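Local structure of KP6 killer toxin subunit beta (Ustilago maydis virus P6, 4GVB) at residues R5-Q10 with T72-D77; V19-V24 with S68-N73. The protein is the beta subunit of a viral killer toxin, a non-covalent heterodimer lethal to sensitive fungal cells after the alpha subunit recognises cellular receptors. All coordinates share one frame; numbering follows the deposited sequence.

Interaction 1 of 2, residues R5-Q10 with T72-D77; sequences RPVMCQ and TNCQPD
Cys9 and Cys74 hold SG in matching orientations, beside the backbone N and anti to the carbonyl carbon (chi1 -58° and -72°), and the two sulfurs meet as a disulfide with a torsion of 111° about the S-S bond. Val7 places CG2 anti to its own N. The methyl lies against the other strand, 3.6 Å from Cys74 CB. The setting is a two-stranded antiparallel sheet, in which the cystine occupies a non-hydrogen-bonded pair flanked by the hydrogen-bonded pairs Met8-Gln75 and Gln10-Asn73. Within the first of these, Met8 N bonds to Gln75 O at 2.7 Å and Gln75 N returns to Met8 O. Helix 57-67 packs on the cystine side through Phe60 and Ser57. On the other face the Met8 chain runs extended and crosses Gln75 obliquely, bringing CE to 3.6 Å from Gln75 CG, while Arg47 touches Met8. Beyond the strand, Asp77 N donates to Pro6 O at 3.0 Å from above the carbonyl plane, and a water donates to the same oxygen. Asp77 OD2 accepts from Gln79 NE2, and also from a second water that bridges it to Val7 O.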
# COMPACT_ATOMS: atom_id res chain seq x y z
N ARG B 5 24.27 -10.33 -2.89
CA ARG B 5 23.51 -11.55 -3.08
C ARG B 5 22.02 -11.30 -2.96
O ARG B 5 21.59 -10.25 -2.49
CB ARG B 5 23.91 -12.61 -2.05
CG ARG B 5 25.41 -12.72 -1.84
CD ARG B 5 26.12 -13.10 -3.13
NE ARG B 5 26.29 -14.54 -3.24
CZ ARG B 5 25.55 -15.33 -4.02
NH1 ARG B 5 24.58 -14.81 -4.76
NH2 ARG B 5 25.80 -16.64 -4.05
N PRO B 6 21.22 -12.27 -3.38
CA PRO B 6 19.77 -12.06 -3.33
C PRO B 6 19.23 -12.12 -1.91
O PRO B 6 19.67 -12.94 -1.10
CB PRO B 6 19.22 -13.21 -4.18
CG PRO B 6 20.40 -13.65 -5.04
CD PRO B 6 21.58 -13.47 -4.15
N VAL B 7 18.27 -11.25 -1.62
CA VAL B 7 17.65 -11.18 -0.30
C VAL B 7 16.16 -11.50 -0.43
O VAL B 7 15.57 -11.35 -1.51
CB VAL B 7 17.84 -9.76 0.32
CG1 VAL B 7 17.00 -8.75 -0.42
CG2 VAL B 7 17.48 -9.76 1.79
N MET B 8 15.55 -11.98 0.64
CA MET B 8 14.09 -12.14 0.69
C MET B 8 13.58 -11.37 1.91
O MET B 8 14.19 -11.40 2.97
CB MET B 8 13.68 -13.61 0.74
CG MET B 8 14.19 -14.38 1.95
SD MET B 8 13.90 -16.16 1.83
CE MET B 8 14.32 -16.67 3.48
N CYS B 9 12.45 -10.67 1.75
CA CYS B 9 11.98 -9.75 2.77
C CYS B 9 10.48 -9.82 3.00
O CYS B 9 9.71 -10.16 2.10
CB CYS B 9 12.34 -8.31 2.40
SG CYS B 9 14.09 -7.93 2.15
N GLN B 10 10.09 -9.51 4.23
CA GLN B 10 8.70 -9.32 4.61
C GLN B 10 8.56 -7.90 5.13
O GLN B 10 9.49 -7.36 5.73
CB GLN B 10 8.32 -10.25 5.77
CG GLN B 10 8.57 -11.74 5.58
CD GLN B 10 8.22 -12.51 6.84
OE1 GLN B 10 7.62 -13.59 6.78
NE2 GLN B 10 8.58 -11.96 7.98
N THR B 72 10.95 -3.82 8.06
CA THR B 72 11.20 -4.95 7.18
C THR B 72 12.07 -5.96 7.88
O THR B 72 12.94 -5.59 8.66
CB THR B 72 11.90 -4.52 5.89
OG1 THR B 72 13.20 -3.99 6.22
CG2 THR B 72 11.07 -3.46 5.14
N ASN B 73 11.81 -7.23 7.62
CA ASN B 73 12.72 -8.28 8.03
C ASN B 73 13.28 -8.85 6.74
O ASN B 73 12.51 -9.28 5.89
CB ASN B 73 11.99 -9.38 8.80
CG ASN B 73 11.42 -8.91 10.12
OD1 ASN B 73 11.72 -7.80 10.59
ND2 ASN B 73 10.60 -9.75 10.74
N CYS B 74 14.59 -8.83 6.58
CA CYS B 74 15.20 -9.30 5.35
C CYS B 74 16.23 -10.35 5.67
O CYS B 74 16.87 -10.28 6.71
CB CYS B 74 15.87 -8.15 4.59
SG CYS B 74 14.75 -6.97 3.81
N GLN B 75 16.39 -11.33 4.78
CA GLN B 75 17.49 -12.27 4.93
C GLN B 75 17.99 -12.78 3.59
O GLN B 75 17.30 -12.68 2.59
CB GLN B 75 17.11 -13.42 5.85
CG GLN B 75 15.83 -14.13 5.50
CD GLN B 75 15.49 -15.18 6.53
OE1 GLN B 75 14.69 -14.96 7.43
NE2 GLN B 75 16.12 -16.34 6.41
N PRO B 76 19.21 -13.34 3.58
CA PRO B 76 19.66 -13.89 2.30
C PRO B 76 18.72 -15.01 1.87
O PRO B 76 18.24 -15.79 2.70
CB PRO B 76 21.07 -14.41 2.61
CG PRO B 76 21.13 -14.54 4.09
CD PRO B 76 20.18 -13.55 4.66
N ASP B 77 18.43 -15.05 0.58
CA ASP B 77 17.52 -16.05 0.04
C ASP B 77 18.31 -17.32 -0.25
O ASP B 77 19.18 -17.31 -1.11
CB ASP B 77 16.89 -15.52 -1.25
CG ASP B 77 15.85 -16.47 -1.83
OD1 ASP B 77 15.81 -17.65 -1.43
OD2 ASP B 77 15.09 -16.03 -2.72
O HOH W 1 20.99 -15.14 -1.47
O HOH W 2 15.36 -13.36 -3.47

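Interaction 2 of 2, residues V19-V24 with S68-N73; sequences VRLDAV and SHAGTN
Val24 presents both its methyls to Ser68, whose CB sits 3.7 Å from CG1 and equally 3.7 Å from CG2. The first torsion explains this fork: CG1 is anti to the backbone N and CG2 anti to the carbonyl carbon (chi1 -176°). Leu21 comes from the same segment with its CG-CD1 bond continuing the side chain outward (chi2 176°), and CD1 alone does the touching, 4.1 Å from Ala70 CB and 4.1 Å from Ser68 OG. The contact is thus small and largely apolar, one serine and one alanine set against two branched tips. Ser68 OG is satisfied elsewhere, by a hydrogen bond to Leu68 O of the alpha subunit, whose Asn69 packs on both Leu21 and Ser68; the contact therefore forms part of the heterodimer interface. The sharp change of direction from Ser68 to Ala70 is an inverse gamma turn centred on His69, with a weak bond from Ala70 N to Ser68 O. Leu21 is the N-cap residue of helix 22-29, and beside it Arg20 NE donates at 3.0 Å, close to the guanidinium plane, to the syn side of Asp22 OD1 within a salt bridge. Val24, in the helix's first turn, meets Ser68 in the link between helix 57-67 and strand 70-76, and packs also on Cys11 of strand 7-13 and Tyr67 of helix 57-67.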
# COMPACT_ATOMS: atom_id res chain seq x y z
N VAL B 19 5.04 -8.42 13.65
CA VAL B 19 4.40 -9.53 12.95
C VAL B 19 4.36 -9.25 11.43
O VAL B 19 4.40 -8.09 11.02
CB VAL B 19 3.00 -9.83 13.53
CG1 VAL B 19 2.01 -8.71 13.20
CG2 VAL B 19 2.50 -11.17 13.03
N ARG B 20 4.31 -10.31 10.62
CA ARG B 20 4.18 -10.19 9.17
C ARG B 20 2.94 -9.38 8.82
O ARG B 20 1.89 -9.62 9.39
CB ARG B 20 3.95 -11.57 8.56
CG ARG B 20 5.05 -12.57 8.73
CD ARG B 20 4.50 -13.97 8.49
NE ARG B 20 3.70 -14.06 7.26
CZ ARG B 20 3.20 -15.20 6.78
NH1 ARG B 20 3.43 -16.33 7.43
NH2 ARG B 20 2.48 -15.23 5.66
N LEU B 21 3.06 -8.45 7.87
CA LEU B 21 1.87 -7.75 7.36
C LEU B 21 1.75 -8.14 5.90
O LEU B 21 2.34 -7.51 5.03
CB LEU B 21 2.04 -6.24 7.48
CG LEU B 21 2.19 -5.63 8.87
CD1 LEU B 21 2.44 -4.10 8.80
CD2 LEU B 21 1.00 -5.95 9.71
N ASP B 22 1.02 -9.22 5.64
CA ASP B 22 1.06 -9.86 4.34
C ASP B 22 0.63 -8.98 3.15
O ASP B 22 1.29 -8.93 2.13
CB ASP B 22 0.29 -11.20 4.37
CG ASP B 22 0.98 -12.25 5.25
OD1 ASP B 22 2.20 -12.14 5.52
OD2 ASP B 22 0.30 -13.21 5.67
N ALA B 23 -0.47 -8.26 3.30
CA ALA B 23 -0.97 -7.43 2.21
C ALA B 23 -0.01 -6.29 1.89
O ALA B 23 0.11 -5.84 0.74
CB ALA B 23 -2.35 -6.90 2.55
N VAL B 24 0.69 -5.82 2.92
CA VAL B 24 1.71 -4.79 2.75
C VAL B 24 2.89 -5.37 1.98
O VAL B 24 3.40 -4.78 1.02
CB VAL B 24 2.16 -4.24 4.13
CG1 VAL B 24 3.15 -3.11 3.94
CG2 VAL B 24 0.95 -3.74 4.93
N SER B 68 2.53 1.24 4.35
CA SER B 68 2.11 1.11 5.74
C SER B 68 3.18 1.64 6.68
O SER B 68 4.33 1.84 6.28
CB SER B 68 1.83 -0.36 6.07
OG SER B 68 1.11 -0.51 7.29
N HIS B 69 2.83 1.88 7.94
CA HIS B 69 3.88 2.19 8.91
C HIS B 69 4.54 0.88 9.29
O HIS B 69 4.19 0.25 10.30
CB HIS B 69 3.35 2.88 10.16
CG HIS B 69 4.45 3.33 11.08
ND1 HIS B 69 5.34 4.32 10.76
CD2 HIS B 69 4.81 2.89 12.31
CE1 HIS B 69 6.19 4.49 11.75
NE2 HIS B 69 5.90 3.64 12.70
N ALA B 70 5.49 0.46 8.46
CA ALA B 70 6.05 -0.87 8.60
C ALA B 70 7.57 -0.85 8.59
O ALA B 70 8.20 0.08 8.09
CB ALA B 70 5.53 -1.78 7.48
N GLY B 71 8.15 -1.90 9.17
CA GLY B 71 9.57 -2.12 9.06
C GLY B 71 9.73 -3.31 8.15
O GLY B 71 8.76 -3.78 7.55
N THR B 72 10.95 -3.82 8.06
CA THR B 72 11.20 -4.95 7.18
C THR B 72 12.07 -5.96 7.88
O THR B 72 12.94 -5.59 8.66
CB THR B 72 11.90 -4.52 5.89
OG1 THR B 72 13.20 -3.99 6.22
CG2 THR B 72 11.07 -3.46 5.14
N ASN B 73 11.81 -7.23 7.62
CA ASN B 73 12.72 -8.28 8.03
C ASN B 73 13.28 -8.85 6.74
O ASN B 73 12.51 -9.28 5.89
CB ASN B 73 11.99 -9.38 8.80
CG ASN B 73 11.42 -8.91 10.12
OD1 ASN B 73 11.72 -7.80 10.59
ND2 ASN B 73 10.60 -9.75 10.74

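How the interactions relate
From the N terminus, the chain first lays down residues 5-10 and, after the rest of strand 7-13, reaches residues 19-24 at the start of helix 22-29. It then passes through strands 38-39 and 46-47 and helix 57-67, before residues 68-73 meet 19-24 through side chains and 72-77 run back antiparallel to 5-10. Interaction 2 closes the shorter loop, its nearest ends 44 residues apart, and interaction 1 the longer, 62 apart; the loops nest without crossing. Both end on strand 70-76 and share Thr72 and Asn73. Their centres lie 13 Å apart, yet Gln10 packs against Arg20. Interaction 1 pairs the two strands, and interaction 2 sets helix 22-29 against the beginning of the second.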